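Local structure of L-threonine-O-3-phosphate decarboxylase (Porphyromonas gingivalis, 3FKD) at residues M130-L135 with D160-L165; R88-L93 with Y109-C114; W134-N139 with Q167-F172. The protein probably binds pyridoxal 5'-phosphate and, as an L-threonine-O-3-phosphate decarboxylase, is expected to remove the carboxylate of that phosphorylated amino acid. One frame throughout, in Å; residues are numbered along the deposited sequence.

In the fold
Interactions 1 and 2 are strand pairings in the same seven-stranded mixed sheet, and they meet because strands 91-96 and 132-136 are neighbours in it. Their centres lie about 11 Å apart, and the amide of Leu93 reaches Phe132 O at 2.9 Å in a probable hydrogen bond. Interaction 3 shares Trp134 and Leu135 with interaction 1 and follows strand 132-136 beyond its C-terminal end, its centre about 15 Å away. That centre is only about 5 Å from the centre of the chain, against about 21 Å for interaction 2. In this family the cofactor pocket lies at the C-terminal ends of such strands, so interaction 3 is probably the closest of the three to it.

Interaction 1. Residues M130-L135 with D160-L165; sequences MDFCWL and DTTFVL
Four backbone hydrogen bonds knit strands 132-136 and 162-166 in parallel register, the short axes diverging by 21°. Cys133 brackets Phe163 of the facing strand: its amide donates to Thr162 O at 2.9 Å, and its carbonyl takes the N-H of Val164 at 2.7 Å. Thr162 N to Asp131 O and Leu135 N to Val164 O extend the pairing at either end. Just before the strands, Thr161 OG1 donates to Met130 O at 2.9 Å; the hydroxyl lies in the carbonyl plane, on a lone pair, placed there by OG1 standing anti to the carbonyl carbon (chi1 -57°).

Side chains then pair on both faces. On the face carrying Phe132, Trp134, Thr162 and Val164, the Phe132 ring lies alongside Thr162, its CD1 at 3.5 Å from CB of Thr162. Val164 CB sits over one face of the Trp134 indole. On the face of Cys133, Leu135 and Phe163, Cys133 SG lies anti to its own backbone N (chi1 179°) and makes an oblique sulfur-aromatic contact, 4.7 Å from the Phe163 ring centroid. Leu135 CD1 meets the edge of that ring.

Further out, helix 148-157, the crossover of this beta-alpha-beta unit, packs on Phe163 through Leu154 and Leu155. Helix 75-86 lies against Trp134 and Val164, and Ser92 binds Trp134 NE1. The four backbone bonds satisfy the polar groups that these strands turn to each other, while mainly sulfur, methyl and aromatic groups meet on the two faces.

Interaction 2. Residues R88-L93 with Y109-C114; sequences RGSRSL and YEHEVC
Backbone hydrogen bonds define the parallel pairing of strands 91-96 and 112-117. Ser90 O accepts the amide of Glu112 at 3.0 Å, within its carbonyl plane. Ser92 then uses both its N-H and its C=O toward this strand, donating to Glu112 O, which it approaches from above the carbonyl plane, and accepting Cys114 N at 2.7 Å nearly along the C=O axis.

Charge pairing is confined to exposed side chains lying alongside one another. Arg88, extended from CG to NE, grips a single carboxylate oxygen: its NH2 meets Glu110 OE1 at 2.9 Å on the syn lone pair, while NE adds a weak bond to the same atom. The two flat groups are nonetheless twisted 50° apart, so this is not a coplanar two-by-two bridge. Arg91 and Glu112 form a looser salt bridge, NE to OE1 at 3.3 Å, with planes 75° apart and both of its hydrogen bonds weak.

The pairing belongs to a beta-alpha-beta unit whose crossover is helix 100-108. A Schellman motif ends that helix: Glu110, with positive phi (50°), is its C-prime residue, and His111 N returns to Cys106 O, which turns the chain into strand 112-117.

Van der Waals packing adds to the contact. The backbone of Ser90 lies over one face of the His111 imidazole, its N 4.2 Å above the ring centre, and Ser90 CB approaches NE2 at 3.5 Å. Farther along, Leu93 CD1 touches Cys114 CB at 3.7 Å. Across the dimer, the Tyr109 side chain packs on Phe222 of the second subunit.

Two polar side chains find their partners beyond the pair: Ser92 OG is hydrogen-bonded to Trp134 NE1 of the adjoining strand 132-136, and Tyr109 OH to Gln85 NE2 of the second subunit.

Interaction 3. Residues W134-N139 with Q167-F172; sequences WLCNPN and QSYVSF
Past the end of strand 132-136 the chain runs through a cis peptide bond between Asn137 and Pro138, facing a loop built from two type I beta turns, Gln167 to Val170 and Tyr169 to Phe172. Tyr169 is common to both turns, and its carbonyl accepts the amide of Phe172 at 2.8 Å. No direct hydrogen bond crosses between 134-139 and 167-172. Instead a water links the backbones: it donates to Asn137 O at 2.6 Å and accepts from Tyr169 N at 3.0 Å, serving one carbonyl and one amide in a buried setting.

Tyr169 carries most of the side-chain contact. Its CG stands anti to the carbonyl carbon (chi1 -54°), and its side chain sets out toward the opposing segment. The thiol of Cys136, anti to its own backbone N (chi1 171°), arrives at the ring edge rather than over a face. SG is 3.7 Å from Tyr169 CD2, and its line to the ring centroid is 87° off the normal. Pro138 crosses Tyr169 obliquely: its CG lies 3.9 Å from Tyr169 CB, and its CD comes to 3.3 Å from Tyr169 O.

In relatives of this family an Asp-x-x-Tyr sequence beginning at the end of the equivalent strand meets the cofactor; Asp166 and Tyr169 have that spacing, consistent with a place beside the pocket. Here Tyr169 OH is hydrogen-bonded to Thr23 OG1. Around the contact, Tyr102 of helix 100-108 packs on Cys136, while His197 of helix 196-199 and Phe279 of strand 279-284 meet the Tyr169 ring.

Interaction 1. Residues M130-L135 with D160-L165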
# COMPACT_ATOMS: atom_id res chain seq x y z
N MSE A 130 -27.13 5.68 -12.92
CA MSE A 130 -26.15 5.33 -11.90
C MSE A 130 -25.18 4.30 -12.43
O MSE A 130 -25.57 3.18 -12.74
CB MSE A 130 -26.82 4.74 -10.66
CG MSE A 130 -27.51 5.74 -9.79
SE MSE A 130 -26.50 7.40 -9.47
CE MSE A 130 -27.80 8.15 -8.23
N ASP A 131 -23.91 4.64 -12.53
CA ASP A 131 -23.03 3.63 -13.10
C ASP A 131 -22.58 2.67 -11.98
O ASP A 131 -22.35 1.48 -12.20
CB ASP A 131 -21.88 4.30 -13.89
CG ASP A 131 -22.39 5.42 -14.84
OD1 ASP A 131 -23.40 5.21 -15.57
OD2 ASP A 131 -21.79 6.53 -14.85
N PHE A 132 -22.51 3.21 -10.78
CA PHE A 132 -22.11 2.44 -9.63
C PHE A 132 -23.01 2.72 -8.46
O PHE A 132 -23.48 3.85 -8.28
CB PHE A 132 -20.67 2.75 -9.25
CG PHE A 132 -19.68 2.33 -10.30
CD1 PHE A 132 -19.25 1.02 -10.37
CD2 PHE A 132 -19.23 3.24 -11.23
CE1 PHE A 132 -18.35 0.64 -11.34
CE2 PHE A 132 -18.34 2.86 -12.22
CZ PHE A 132 -17.90 1.57 -12.27
N CYS A 133 -23.24 1.66 -7.69
CA CYS A 133 -23.88 1.74 -6.41
C CYS A 133 -23.02 1.03 -5.36
O CYS A 133 -22.63 -0.12 -5.53
CB CYS A 133 -25.27 1.10 -6.48
SG CYS A 133 -26.12 1.14 -4.92
N TRP A 134 -22.75 1.73 -4.26
CA TRP A 134 -21.79 1.29 -3.26
C TRP A 134 -22.48 0.85 -1.95
O TRP A 134 -23.00 1.67 -1.18
CB TRP A 134 -20.77 2.40 -3.00
CG TRP A 134 -19.94 2.84 -4.23
CD1 TRP A 134 -20.41 3.47 -5.37
CD2 TRP A 134 -18.52 2.71 -4.42
NE1 TRP A 134 -19.37 3.72 -6.24
CE2 TRP A 134 -18.20 3.29 -5.68
CE3 TRP A 134 -17.49 2.19 -3.63
CZ2 TRP A 134 -16.91 3.34 -6.17
CZ3 TRP A 134 -16.19 2.22 -4.12
CH2 TRP A 134 -15.91 2.80 -5.40
N LEU A 135 -22.47 -0.44 -1.68
CA LEU A 135 -23.12 -0.96 -0.48
C LEU A 135 -22.16 -1.72 0.40
O LEU A 135 -21.07 -2.13 -0.02
CB LEU A 135 -24.29 -1.85 -0.85
CG LEU A 135 -25.24 -1.07 -1.76
CD1 LEU A 135 -26.17 -2.00 -2.51
CD2 LEU A 135 -25.99 -0.01 -0.96
N ASP A 160 -27.44 -2.08 -15.49
CA ASP A 160 -26.55 -1.04 -15.97
C ASP A 160 -25.93 -0.31 -14.80
O ASP A 160 -25.24 0.68 -14.96
CB ASP A 160 -27.30 -0.11 -16.94
CG ASP A 160 -27.79 -0.86 -18.18
OD1 ASP A 160 -27.01 -1.68 -18.70
OD2 ASP A 160 -28.93 -0.65 -18.64
N THR A 161 -26.17 -0.82 -13.60
CA THR A 161 -25.48 -0.32 -12.44
C THR A 161 -24.58 -1.42 -11.90
O THR A 161 -25.03 -2.51 -11.54
CB THR A 161 -26.44 0.13 -11.33
OG1 THR A 161 -27.34 1.13 -11.85
CG2 THR A 161 -25.65 0.69 -10.16
N THR A 162 -23.30 -1.13 -11.86
CA THR A 162 -22.39 -2.00 -11.18
C THR A 162 -22.53 -1.80 -9.69
O THR A 162 -22.39 -0.70 -9.17
CB THR A 162 -20.96 -1.75 -11.63
OG1 THR A 162 -20.88 -2.00 -13.04
CG2 THR A 162 -20.00 -2.67 -10.88
N PHE A 163 -22.82 -2.88 -8.99
CA PHE A 163 -22.92 -2.77 -7.54
C PHE A 163 -21.58 -3.10 -6.90
O PHE A 163 -21.05 -4.18 -7.10
CB PHE A 163 -24.06 -3.66 -6.99
CG PHE A 163 -25.41 -3.13 -7.31
CD1 PHE A 163 -26.09 -2.34 -6.40
CD2 PHE A 163 -25.99 -3.37 -8.54
CE1 PHE A 163 -27.33 -1.82 -6.71
CE2 PHE A 163 -27.24 -2.84 -8.86
CZ PHE A 163 -27.91 -2.08 -7.94
N VAL A 164 -21.00 -2.15 -6.17
CA VAL A 164 -19.78 -2.47 -5.46
C VAL A 164 -20.11 -2.80 -4.00
O VAL A 164 -20.60 -1.96 -3.21
CB VAL A 164 -18.69 -1.38 -5.59
CG1 VAL A 164 -17.39 -1.88 -4.94
CG2 VAL A 164 -18.45 -1.00 -7.08
N LEU A 165 -19.86 -4.06 -3.67
CA LEU A 165 -20.28 -4.62 -2.39
C LEU A 165 -19.07 -4.84 -1.48
O LEU A 165 -18.37 -5.82 -1.63
CB LEU A 165 -21.03 -5.93 -2.63
CG LEU A 165 -22.23 -6.27 -1.76
CD1 LEU A 165 -22.78 -7.66 -2.13
CD2 LEU A 165 -21.84 -6.20 -0.28

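Interaction 2. Residues R88-L93 with Y109-C114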
# COMPACT_ATOMS: atom_id res chain seq x y z
N ARG A 88 -13.20 6.97 -13.56
CA ARG A 88 -13.19 8.42 -13.32
C ARG A 88 -14.40 9.18 -13.85
O ARG A 88 -14.88 10.13 -13.22
CB ARG A 88 -11.94 9.06 -13.91
CG ARG A 88 -12.05 10.56 -14.09
CD ARG A 88 -10.67 11.17 -14.07
NE ARG A 88 -10.63 12.63 -13.94
CZ ARG A 88 -9.59 13.38 -14.33
NH1 ARG A 88 -8.52 12.80 -14.88
NH2 ARG A 88 -9.59 14.71 -14.19
N GLY A 89 -14.92 8.81 -15.00
CA GLY A 89 -16.13 9.48 -15.42
C GLY A 89 -17.40 9.34 -14.56
O GLY A 89 -18.32 10.16 -14.67
N SER A 90 -17.43 8.33 -13.70
CA SER A 90 -18.70 7.71 -13.35
C SER A 90 -19.64 8.45 -12.37
O SER A 90 -19.24 9.39 -11.68
CB SER A 90 -18.49 6.24 -12.96
OG SER A 90 -17.90 5.51 -14.04
N ARG A 91 -20.90 8.03 -12.39
CA ARG A 91 -21.91 8.48 -11.44
C ARG A 91 -22.15 7.39 -10.42
O ARG A 91 -22.44 6.24 -10.75
CB ARG A 91 -23.20 8.86 -12.17
CG ARG A 91 -22.95 10.00 -13.16
CD ARG A 91 -24.11 10.35 -14.06
NE ARG A 91 -23.70 11.48 -14.90
CZ ARG A 91 -24.38 11.97 -15.93
NH1 ARG A 91 -25.55 11.44 -16.29
NH2 ARG A 91 -23.88 13.01 -16.60
N SER A 92 -21.99 7.78 -9.16
CA SER A 92 -22.10 6.85 -8.05
C SER A 92 -23.20 7.22 -7.06
O SER A 92 -23.28 8.37 -6.61
CB SER A 92 -20.75 6.73 -7.32
OG SER A 92 -19.85 6.04 -8.14
N LEU A 93 -24.02 6.22 -6.77
CA LEU A 93 -25.02 6.24 -5.72
C LEU A 93 -24.39 5.62 -4.47
O LEU A 93 -23.99 4.47 -4.49
CB LEU A 93 -26.25 5.40 -6.14
CG LEU A 93 -27.54 5.44 -5.27
CD1 LEU A 93 -28.02 6.87 -5.05
CD2 LEU A 93 -28.66 4.59 -5.86
N TYR A 109 -11.60 10.79 -7.65
CA TYR A 109 -11.65 10.52 -9.08
C TYR A 109 -12.83 11.18 -9.82
O TYR A 109 -13.22 10.78 -10.91
CB TYR A 109 -11.45 9.03 -9.38
CG TYR A 109 -10.06 8.63 -8.94
CD1 TYR A 109 -9.85 8.07 -7.68
CD2 TYR A 109 -8.96 8.86 -9.75
CE1 TYR A 109 -8.59 7.74 -7.26
CE2 TYR A 109 -7.68 8.53 -9.33
CZ TYR A 109 -7.50 7.96 -8.09
OH TYR A 109 -6.25 7.61 -7.66
N GLU A 110 -13.36 12.24 -9.20
CA GLU A 110 -14.41 13.10 -9.77
C GLU A 110 -15.63 12.36 -10.34
O GLU A 110 -16.07 12.61 -11.46
CB GLU A 110 -13.80 14.08 -10.78
CG GLU A 110 -12.94 15.18 -10.15
CD GLU A 110 -11.79 15.67 -11.07
OE1 GLU A 110 -11.68 15.18 -12.23
OE2 GLU A 110 -11.00 16.54 -10.61
N HIS A 111 -16.14 11.42 -9.55
CA HIS A 111 -17.45 10.80 -9.73
C HIS A 111 -18.50 11.85 -9.36
O HIS A 111 -18.28 12.67 -8.48
CB HIS A 111 -17.59 9.59 -8.77
CG HIS A 111 -17.01 8.30 -9.28
ND1 HIS A 111 -15.67 8.15 -9.60
CD2 HIS A 111 -17.59 7.10 -9.52
CE1 HIS A 111 -15.46 6.91 -10.01
NE2 HIS A 111 -16.60 6.26 -9.98
N GLU A 112 -19.65 11.83 -10.03
CA GLU A 112 -20.80 12.58 -9.52
C GLU A 112 -21.51 11.73 -8.48
O GLU A 112 -22.03 10.66 -8.81
CB GLU A 112 -21.75 12.99 -10.64
CG GLU A 112 -21.06 13.77 -11.77
CD GLU A 112 -22.03 14.27 -12.84
OE1 GLU A 112 -21.75 14.02 -14.05
OE2 GLU A 112 -23.05 14.91 -12.46
N VAL A 113 -21.53 12.19 -7.24
CA VAL A 113 -22.00 11.40 -6.12
C VAL A 113 -23.43 11.72 -5.59
O VAL A 113 -23.69 12.80 -5.07
CB VAL A 113 -20.94 11.39 -4.97
CG1 VAL A 113 -21.42 10.54 -3.80
CG2 VAL A 113 -19.63 10.83 -5.47
N CYS A 114 -24.32 10.74 -5.73
CA CYS A 114 -25.66 10.79 -5.16
C CYS A 114 -25.79 10.08 -3.82
O CYS A 114 -25.39 8.90 -3.67
CB CYS A 114 -26.64 10.10 -6.10
SG CYS A 114 -26.86 10.91 -7.65

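Interaction 3. Residues W134-N139 with Q167-F172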
# COMPACT_ATOMS: atom_id res chain seq x y z
N TRP A 134 -22.75 1.73 -4.26
CA TRP A 134 -21.79 1.29 -3.26
C TRP A 134 -22.48 0.85 -1.95
O TRP A 134 -23.00 1.67 -1.18
CB TRP A 134 -20.77 2.40 -3.00
CG TRP A 134 -19.94 2.84 -4.23
CD1 TRP A 134 -20.41 3.47 -5.37
CD2 TRP A 134 -18.52 2.71 -4.42
NE1 TRP A 134 -19.37 3.72 -6.24
CE2 TRP A 134 -18.20 3.29 -5.68
CE3 TRP A 134 -17.49 2.19 -3.63
CZ2 TRP A 134 -16.91 3.34 -6.17
CZ3 TRP A 134 -16.19 2.22 -4.12
CH2 TRP A 134 -15.91 2.80 -5.40
N LEU A 135 -22.47 -0.44 -1.68
CA LEU A 135 -23.12 -0.96 -0.48
C LEU A 135 -22.16 -1.72 0.40
O LEU A 135 -21.07 -2.13 -0.02
CB LEU A 135 -24.29 -1.85 -0.85
CG LEU A 135 -25.24 -1.07 -1.76
CD1 LEU A 135 -26.17 -2.00 -2.51
CD2 LEU A 135 -25.99 -0.01 -0.96
N CYS A 136 -22.54 -1.88 1.64
CA CYS A 136 -21.73 -2.67 2.54
C CYS A 136 -22.72 -3.39 3.42
O CYS A 136 -23.62 -2.78 3.98
CB CYS A 136 -20.75 -1.79 3.31
SG CYS A 136 -19.85 -2.59 4.64
N ASN A 137 -22.57 -4.69 3.50
CA ASN A 137 -23.57 -5.51 4.14
C ASN A 137 -22.89 -6.58 5.00
O ASN A 137 -22.18 -7.43 4.47
CB ASN A 137 -24.45 -6.13 3.04
CG ASN A 137 -25.55 -6.98 3.61
OD1 ASN A 137 -26.18 -6.58 4.56
ND2 ASN A 137 -25.79 -8.14 3.04
N PRO A 138 -23.09 -6.53 6.35
CA PRO A 138 -23.83 -5.51 7.11
C PRO A 138 -23.06 -4.20 7.11
O PRO A 138 -21.84 -4.23 7.08
CB PRO A 138 -23.86 -6.08 8.53
CG PRO A 138 -22.73 -6.96 8.60
CD PRO A 138 -22.62 -7.60 7.24
N ASN A 139 -23.77 -3.09 7.15
CA ASN A 139 -23.19 -1.76 6.98
C ASN A 139 -22.46 -1.19 8.20
O ASN A 139 -22.90 -1.35 9.30
CB ASN A 139 -24.28 -0.79 6.53
CG ASN A 139 -23.73 0.55 6.09
OD1 ASN A 139 -22.85 0.64 5.23
ND2 ASN A 139 -24.25 1.61 6.68
N GLN A 167 -17.53 -6.32 1.30
CA GLN A 167 -17.76 -7.57 2.03
C GLN A 167 -16.90 -7.70 3.29
O GLN A 167 -16.69 -8.82 3.78
CB GLN A 167 -17.46 -8.74 1.11
CG GLN A 167 -18.27 -8.73 -0.13
CD GLN A 167 -19.66 -9.29 0.10
OE1 GLN A 167 -20.52 -8.61 0.65
NE2 GLN A 167 -19.88 -10.53 -0.32
N SER A 168 -16.40 -6.59 3.80
CA SER A 168 -15.47 -6.61 4.91
C SER A 168 -16.02 -7.35 6.10
O SER A 168 -15.27 -7.91 6.88
CB SER A 168 -15.10 -5.20 5.36
OG SER A 168 -14.26 -4.55 4.43
N TYR A 169 -17.35 -7.31 6.25
CA TYR A 169 -18.05 -7.78 7.44
C TYR A 169 -18.95 -8.96 7.12
O TYR A 169 -19.83 -9.31 7.91
CB TYR A 169 -18.90 -6.67 8.05
CG TYR A 169 -18.15 -5.40 8.34
CD1 TYR A 169 -17.32 -5.29 9.46
CD2 TYR A 169 -18.26 -4.31 7.49
CE1 TYR A 169 -16.62 -4.12 9.72
CE2 TYR A 169 -17.57 -3.14 7.74
CZ TYR A 169 -16.75 -3.04 8.84
OH TYR A 169 -16.07 -1.87 9.05
N VAL A 170 -18.72 -9.57 5.97
CA VAL A 170 -19.56 -10.66 5.52
C VAL A 170 -19.56 -11.78 6.55
O VAL A 170 -20.50 -12.54 6.63
CB VAL A 170 -19.13 -11.19 4.16
CG1 VAL A 170 -18.20 -12.38 4.31
CG2 VAL A 170 -20.35 -11.57 3.35
N SER A 171 -18.52 -11.88 7.37
CA SER A 171 -18.51 -12.90 8.41
C SER A 171 -19.03 -12.44 9.82
O SER A 171 -19.11 -13.24 10.77
CB SER A 171 -17.11 -13.59 8.46
OG SER A 171 -16.30 -12.95 9.43
N PHE A 172 -19.40 -11.17 9.94
CA PHE A 172 -19.98 -10.61 11.17
C PHE A 172 -21.51 -10.84 11.20
O PHE A 172 -22.22 -10.11 11.84
CB PHE A 172 -19.73 -9.09 11.27
CG PHE A 172 -18.29 -8.71 11.51
CD1 PHE A 172 -17.99 -7.58 12.25
CD2 PHE A 172 -17.24 -9.45 10.98
CE1 PHE A 172 -16.68 -7.20 12.47
CE2 PHE A 172 -15.92 -9.09 11.19
CZ PHE A 172 -15.63 -7.97 11.94
O HOH W 1 -19.65 -6.66 4.52